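Local coordinates for chitooligosaccharide oxidase (Gibberella zeae, PDB 6Y0R), which oxidises the C1 hydroxyl of chitooligosaccharides to the lactone with a covalently bound FAD, passing the electrons to molecular oxygen to give hydrogen peroxide, at residues A[229-242]-A[300-312]. Residues are numbered along the deposited sequence; the frame is centred on the assembly and turned at random.
Sequences APEKITYFDIGLNW and FGGVQVTATTVDW
T234 OG1 has two hydrogen-bond partners: T309 OG1 of the neighbouring strand at 2.7 Å and the carbonyl oxygen of G284. Both hydroxyls stand anti to their own carbonyl carbons (chi1 -56° and -54°), which turns them to each other across a non-hydrogen-bonded pair. The flanking pairs, I233 with V310 and Y235 with T308, are hydrogen-bonded, and so is D237 with T306; V310 N gives I233 O an almost straight bond of 2.9 Å. On the face opposite T234, the Y235 ring lies alongside T308, whose CB sits over it 3.9 Å from the centroid, while H318 of helix 312-320 stacks with the same ring. Strand 305-310 is an outermost strand of the seven-stranded antiparallel sheet, and 233-239 joins it to strand 275-283. F236 shares the T234 face, but its ring leaves the neighbouring strand to pack on L289 and L293 of helix 286-300. Beyond D237 and T306 water takes over: one molecule links G239 N to Q304 O, another accepts from Q304 N and donates to G239 O at 2.7 Å. Past these two waters, W242 turns the edge of its six-membered ring onto the face of F300 in a T-shaped stack, centroids 5.1 Å apart and planes at 86°. L240 CD2 presses tightly on V303 CG1 (3.4 Å). At the other end W312 N, in the first turn of its helix, donates to P230 O at 3.0 Å, and the W312 side chain packs against A229 CB and P230 CD.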
loop_
_atom_site.group_PDB
_atom_site.type_symbol
_atom_site.label_atom_id
_atom_site.label_comp_id
_atom_site.label_asym_id
_atom_site.label_seq_id
_atom_site.Cartn_x
_atom_site.Cartn_y
_atom_site.Cartn_z
ATOM N N ALA A 229 12.568 -15.205 -8.988
ATOM C CA ALA A 229 13.131 -14.536 -7.791
ATOM C C ALA A 229 14.617 -14.380 -8.025
ATOM O O ALA A 229 15.314 -15.377 -8.292
ATOM C CB ALA A 229 12.819 -15.340 -6.571
ATOM N N PRO A 230 15.157 -13.145 -7.960
ATOM C CA PRO A 230 16.568 -12.926 -8.220
ATOM C C PRO A 230 17.481 -13.764 -7.313
ATOM O O PRO A 230 17.269 -13.842 -6.088
ATOM C CB PRO A 230 16.800 -11.447 -7.926
ATOM C CG PRO A 230 15.423 -10.808 -8.066
ATOM C CD PRO A 230 14.410 -11.882 -7.781
ATOM N N GLU A 231 18.476 -14.388 -7.936
ATOM C CA GLU A 231 19.584 -15.063 -7.213
ATOM C C GLU A 231 20.500 -14.014 -6.567
ATOM O O GLU A 231 21.040 -14.243 -5.497
ATOM C CB GLU A 231 20.334 -15.944 -8.218
ATOM C CG GLU A 231 21.565 -16.606 -7.648
ATOM C CD GLU A 231 21.342 -17.641 -6.550
ATOM O OE1 GLU A 231 20.179 -18.064 -6.339
ATOM O OE2 GLU A 231 22.340 -17.998 -5.886
ATOM N N LYS A 232 20.705 -12.898 -7.243
ATOM C CA LYS A 232 21.601 -11.815 -6.818
ATOM C C LYS A 232 20.823 -10.501 -6.886
ATOM O O LYS A 232 20.470 -10.042 -7.998
ATOM C CB LYS A 232 22.854 -11.777 -7.683
ATOM C CG LYS A 232 23.802 -12.969 -7.499
ATOM C CD LYS A 232 24.963 -12.948 -8.437
ATOM C CE LYS A 232 25.901 -14.133 -8.271
ATOM N NZ LYS A 232 25.320 -15.415 -8.756
ATOM N N ILE A 233 20.647 -9.889 -5.727
ATOM C CA ILE A 233 19.937 -8.595 -5.621
ATOM C C ILE A 233 20.661 -7.867 -4.510
ATOM O O ILE A 233 20.929 -8.460 -3.473
ATOM C CB ILE A 233 18.412 -8.740 -5.419
ATOM C CG1 ILE A 233 17.799 -7.348 -5.253
ATOM C CG2 ILE A 233 18.024 -9.641 -4.258
ATOM C CD1 ILE A 233 16.345 -7.281 -5.614
ATOM N N THR A 234 21.041 -6.635 -4.767
ATOM C CA THR A 234 21.911 -5.865 -3.879
ATOM C C THR A 234 21.096 -4.769 -3.193
ATOM O O THR A 234 20.689 -3.837 -3.878
ATOM C CB THR A 234 23.095 -5.308 -4.668
ATOM O OG1 THR A 234 23.769 -6.401 -5.299
ATOM C CG2 THR A 234 24.052 -4.534 -3.797
ATOM N N TYR A 235 21.043 -4.791 -1.873
ATOM C CA TYR A 235 20.474 -3.658 -1.108
ATOM C C TYR A 235 21.608 -2.700 -0.849
ATOM O O TYR A 235 22.790 -3.106 -0.794
ATOM C CB TYR A 235 19.737 -4.093 0.146
ATOM C CG TYR A 235 20.543 -4.799 1.189
ATOM C CD1 TYR A 235 21.287 -4.082 2.102
ATOM C CD2 TYR A 235 20.406 -6.171 1.351
ATOM C CE1 TYR A 235 21.944 -4.730 3.141
ATOM C CE2 TYR A 235 21.066 -6.826 2.379
ATOM C CZ TYR A 235 21.862 -6.105 3.251
ATOM O OH TYR A 235 22.532 -6.723 4.290
ATOM N N PHE A 236 21.276 -1.424 -0.739
ATOM C CA PHE A 236 22.319 -0.406 -0.567
ATOM C C PHE A 236 21.766 0.772 0.221
ATOM O O PHE A 236 20.570 0.971 0.328
ATOM C CB PHE A 236 22.888 0.056 -1.902
ATOM C CG PHE A 236 21.922 0.728 -2.845
ATOM C CD1 PHE A 236 21.177 -0.006 -3.755
ATOM C CD2 PHE A 236 21.749 2.110 -2.800
ATOM C CE1 PHE A 236 20.285 0.624 -4.609
ATOM C CE2 PHE A 236 20.857 2.736 -3.660
ATOM C CZ PHE A 236 20.125 1.984 -4.560
ATOM N N ASP A 237 22.708 1.513 0.794
ATOM C CA ASP A 237 22.436 2.714 1.600
ATOM C C ASP A 237 23.527 3.736 1.327
ATOM O O ASP A 237 24.694 3.344 1.106
ATOM C CB ASP A 237 22.340 2.346 3.079
ATOM C CG ASP A 237 21.155 1.441 3.383
ATOM O OD1 ASP A 237 20.002 1.975 3.514
ATOM O OD2 ASP A 237 21.357 0.195 3.367
ATOM N N ILE A 238 23.135 4.997 1.362
ATOM C CA ILE A 238 24.074 6.142 1.267
ATOM C C ILE A 238 23.757 7.083 2.415
ATOM O O ILE A 238 22.682 7.704 2.418
ATOM C CB ILE A 238 24.012 6.873 -0.079
ATOM C CG1 ILE A 238 24.017 5.919 -1.269
ATOM C CG2 ILE A 238 25.179 7.827 -0.156
ATOM C CD1 ILE A 238 23.886 6.588 -2.597
ATOM N N GLY A 239 24.703 7.184 3.353
ATOM C CA GLY A 239 24.612 8.107 4.481
ATOM C C GLY A 239 24.984 9.486 4.002
ATOM O O GLY A 239 25.908 9.605 3.203
ATOM N N LEU A 240 24.238 10.480 4.436
ATOM C CA LEU A 240 24.417 11.867 3.973
ATOM C C LEU A 240 24.576 12.780 5.183
ATOM O O LEU A 240 24.007 12.481 6.230
ATOM C CB LEU A 240 23.235 12.315 3.109
ATOM C CG LEU A 240 23.064 11.594 1.769
ATOM C CD1 LEU A 240 21.778 12.031 1.086
ATOM C CD2 LEU A 240 24.265 11.841 0.868
ATOM N N ASN A 241 25.291 13.887 4.980
ATOM C CA ASN A 241 25.466 14.949 5.989
ATOM C C ASN A 241 25.055 16.252 5.314
ATOM O O ASN A 241 25.923 17.071 4.966
ATOM C CB ASN A 241 26.901 14.907 6.511
ATOM C CG ASN A 241 27.152 15.905 7.616
ATOM O OD1 ASN A 241 26.250 16.260 8.370
ATOM N ND2 ASN A 241 28.385 16.384 7.689
ATOM N N TRP A 242 23.761 16.422 5.122
ATOM C CA TRP A 242 23.173 17.581 4.437
ATOM C C TRP A 242 22.652 18.586 5.448
ATOM O O TRP A 242 22.285 18.196 6.566
ATOM C CB TRP A 242 22.072 17.115 3.476
ATOM C CG TRP A 242 22.592 16.426 2.251
ATOM C CD1 TRP A 242 23.883 16.309 1.818
ATOM C CD2 TRP A 242 21.777 15.822 1.235
ATOM N NE1 TRP A 242 23.941 15.598 0.642
ATOM C CE2 TRP A 242 22.652 15.312 0.239
ATOM C CE3 TRP A 242 20.400 15.662 1.066
ATOM C CZ2 TRP A 242 22.179 14.637 -0.883
ATOM C CZ3 TRP A 242 19.940 14.996 -0.054
ATOM C CH2 TRP A 242 20.813 14.513 -1.025
ATOM N N PHE A 300 26.859 14.203 -5.417
ATOM C CA PHE A 300 26.773 14.571 -3.987
ATOM C C PHE A 300 28.132 15.035 -3.428
ATOM O O PHE A 300 28.173 16.110 -2.795
ATOM C CB PHE A 300 26.250 13.379 -3.189
ATOM C CG PHE A 300 24.825 12.953 -3.454
ATOM C CD1 PHE A 300 23.892 13.781 -4.082
ATOM C CD2 PHE A 300 24.421 11.720 -2.984
ATOM C CE1 PHE A 300 22.585 13.332 -4.248
ATOM C CE2 PHE A 300 23.123 11.275 -3.171
ATOM C CZ PHE A 300 22.208 12.108 -3.764
ATOM N N GLY A 301 29.161 14.214 -3.573
ATOM C CA GLY A 301 30.473 14.455 -2.953
ATOM C C GLY A 301 30.538 13.949 -1.522
ATOM O O GLY A 301 29.564 14.174 -0.718
ATOM N N GLY A 302 31.665 13.334 -1.190
ATOM C CA GLY A 302 31.960 12.952 0.202
ATOM C C GLY A 302 30.966 11.959 0.783
ATOM O O GLY A 302 30.766 11.997 2.013
ATOM N N VAL A 303 30.440 11.065 -0.032
ATOM C CA VAL A 303 29.550 9.979 0.459
ATOM C C VAL A 303 30.195 8.636 0.104
ATOM O O VAL A 303 30.832 8.527 -0.994
ATOM C CB VAL A 303 28.137 10.128 -0.127
ATOM C CG1 VAL A 303 27.560 11.487 0.180
ATOM C CG2 VAL A 303 28.099 9.852 -1.626
ATOM N N GLN A 304 29.896 7.623 0.911
ATOM C CA GLN A 304 30.229 6.192 0.679
ATOM C C GLN A 304 28.915 5.402 0.534
ATOM O O GLN A 304 27.972 5.631 1.309
ATOM C CB GLN A 304 31.032 5.614 1.851
ATOM C CG GLN A 304 31.742 4.284 1.561
ATOM C CD GLN A 304 31.715 3.200 2.631
ATOM O OE1 GLN A 304 31.423 3.412 3.816
ATOM N NE2 GLN A 304 32.027 1.983 2.205
ATOM N N VAL A 305 28.889 4.540 -0.459
ATOM C CA VAL A 305 27.792 3.564 -0.643
ATOM C C VAL A 305 28.141 2.341 0.198
ATOM O O VAL A 305 29.256 1.811 0.019
ATOM C CB VAL A 305 27.665 3.194 -2.119
ATOM C CG1 VAL A 305 26.660 2.089 -2.368
ATOM C CG2 VAL A 305 27.326 4.433 -2.941
ATOM N N THR A 306 27.211 1.895 1.022
ATOM C CA THR A 306 27.272 0.553 1.648
ATOM C C THR A 306 26.319 -0.345 0.867
ATOM O O THR A 306 25.265 0.117 0.442
ATOM C CB THR A 306 26.967 0.575 3.141
ATOM O OG1 THR A 306 25.622 0.999 3.342
ATOM C CG2 THR A 306 27.918 1.465 3.922
ATOM N N ALA A 307 26.673 -1.599 0.648
ATOM C CA ALA A 307 25.882 -2.486 -0.228
ATOM C C ALA A 307 26.199 -3.943 0.064
ATOM O O ALA A 307 27.387 -4.307 0.382
ATOM C CB ALA A 307 26.130 -2.168 -1.672
ATOM N N THR A 308 25.182 -4.760 -0.061
ATOM C CA THR A 308 25.308 -6.209 0.172
ATOM C C THR A 308 24.477 -6.940 -0.864
ATOM O O THR A 308 23.290 -6.623 -1.005
ATOM C CB THR A 308 24.881 -6.598 1.583
ATOM O OG1 THR A 308 25.634 -5.865 2.551
ATOM C CG2 THR A 308 25.064 -8.082 1.799
ATOM N N THR A 309 25.081 -7.922 -1.527
ATOM C CA THR A 309 24.333 -8.784 -2.452
ATOM C C THR A 309 23.793 -9.987 -1.681
ATOM O O THR A 309 24.610 -10.739 -1.046
ATOM C CB THR A 309 25.192 -9.202 -3.640
ATOM O OG1 THR A 309 25.714 -8.030 -4.253
ATOM C CG2 THR A 309 24.418 -9.991 -4.672
ATOM N N VAL A 310 22.523 -10.245 -1.854
ATOM C CA VAL A 310 21.783 -11.383 -1.257
ATOM C C VAL A 310 20.905 -11.989 -2.351
ATOM O O VAL A 310 20.996 -11.567 -3.512
ATOM C CB VAL A 310 20.978 -10.901 -0.041
ATOM C CG1 VAL A 310 21.888 -10.465 1.087
ATOM C CG2 VAL A 310 20.032 -9.774 -0.396
ATOM N N ASP A 311 20.115 -12.993 -2.015
ATOM C CA ASP A 311 19.064 -13.514 -2.909
ATOM C C ASP A 311 17.748 -12.883 -2.486
ATOM O O ASP A 311 17.688 -12.132 -1.491
ATOM C CB ASP A 311 19.070 -15.050 -2.952
ATOM C CG ASP A 311 18.709 -15.713 -1.645
ATOM O OD1 ASP A 311 17.890 -15.143 -0.868
ATOM O OD2 ASP A 311 19.248 -16.821 -1.420
ATOM N N TRP A 312 16.726 -13.121 -3.268
ATOM C CA TRP A 312 15.410 -12.493 -3.049
ATOM C C TRP A 312 14.920 -12.700 -1.614
ATOM O O TRP A 312 14.453 -11.763 -0.944
ATOM C CB TRP A 312 14.436 -13.062 -4.079
ATOM C CG TRP A 312 13.056 -12.548 -3.880
ATOM C CD1 TRP A 312 11.962 -13.200 -3.405
ATOM C CD2 TRP A 312 12.657 -11.188 -4.084
ATOM N NE1 TRP A 312 10.900 -12.346 -3.321
ATOM C CE2 TRP A 312 11.287 -11.112 -3.760
ATOM C CE3 TRP A 312 13.343 -10.040 -4.500
ATOM C CZ2 TRP A 312 10.559 -9.933 -3.876
ATOM C CZ3 TRP A 312 12.614 -8.889 -4.644
ATOM C CH2 TRP A 312 11.256 -8.835 -4.331
HETATM O O HOH W 1 19.523 -19.055 -3.853
HETATM O O HOH W 2 22.021 -17.189 -3.360
HETATM O O HOH W 3 23.754 -1.039 2.995
HETATM O O HOH W 4 28.408 8.515 3.059
HETATM O O HOH W 5 26.931 5.408 3.533
HETATM O O HOH W 6 27.073 15.040 0.236
#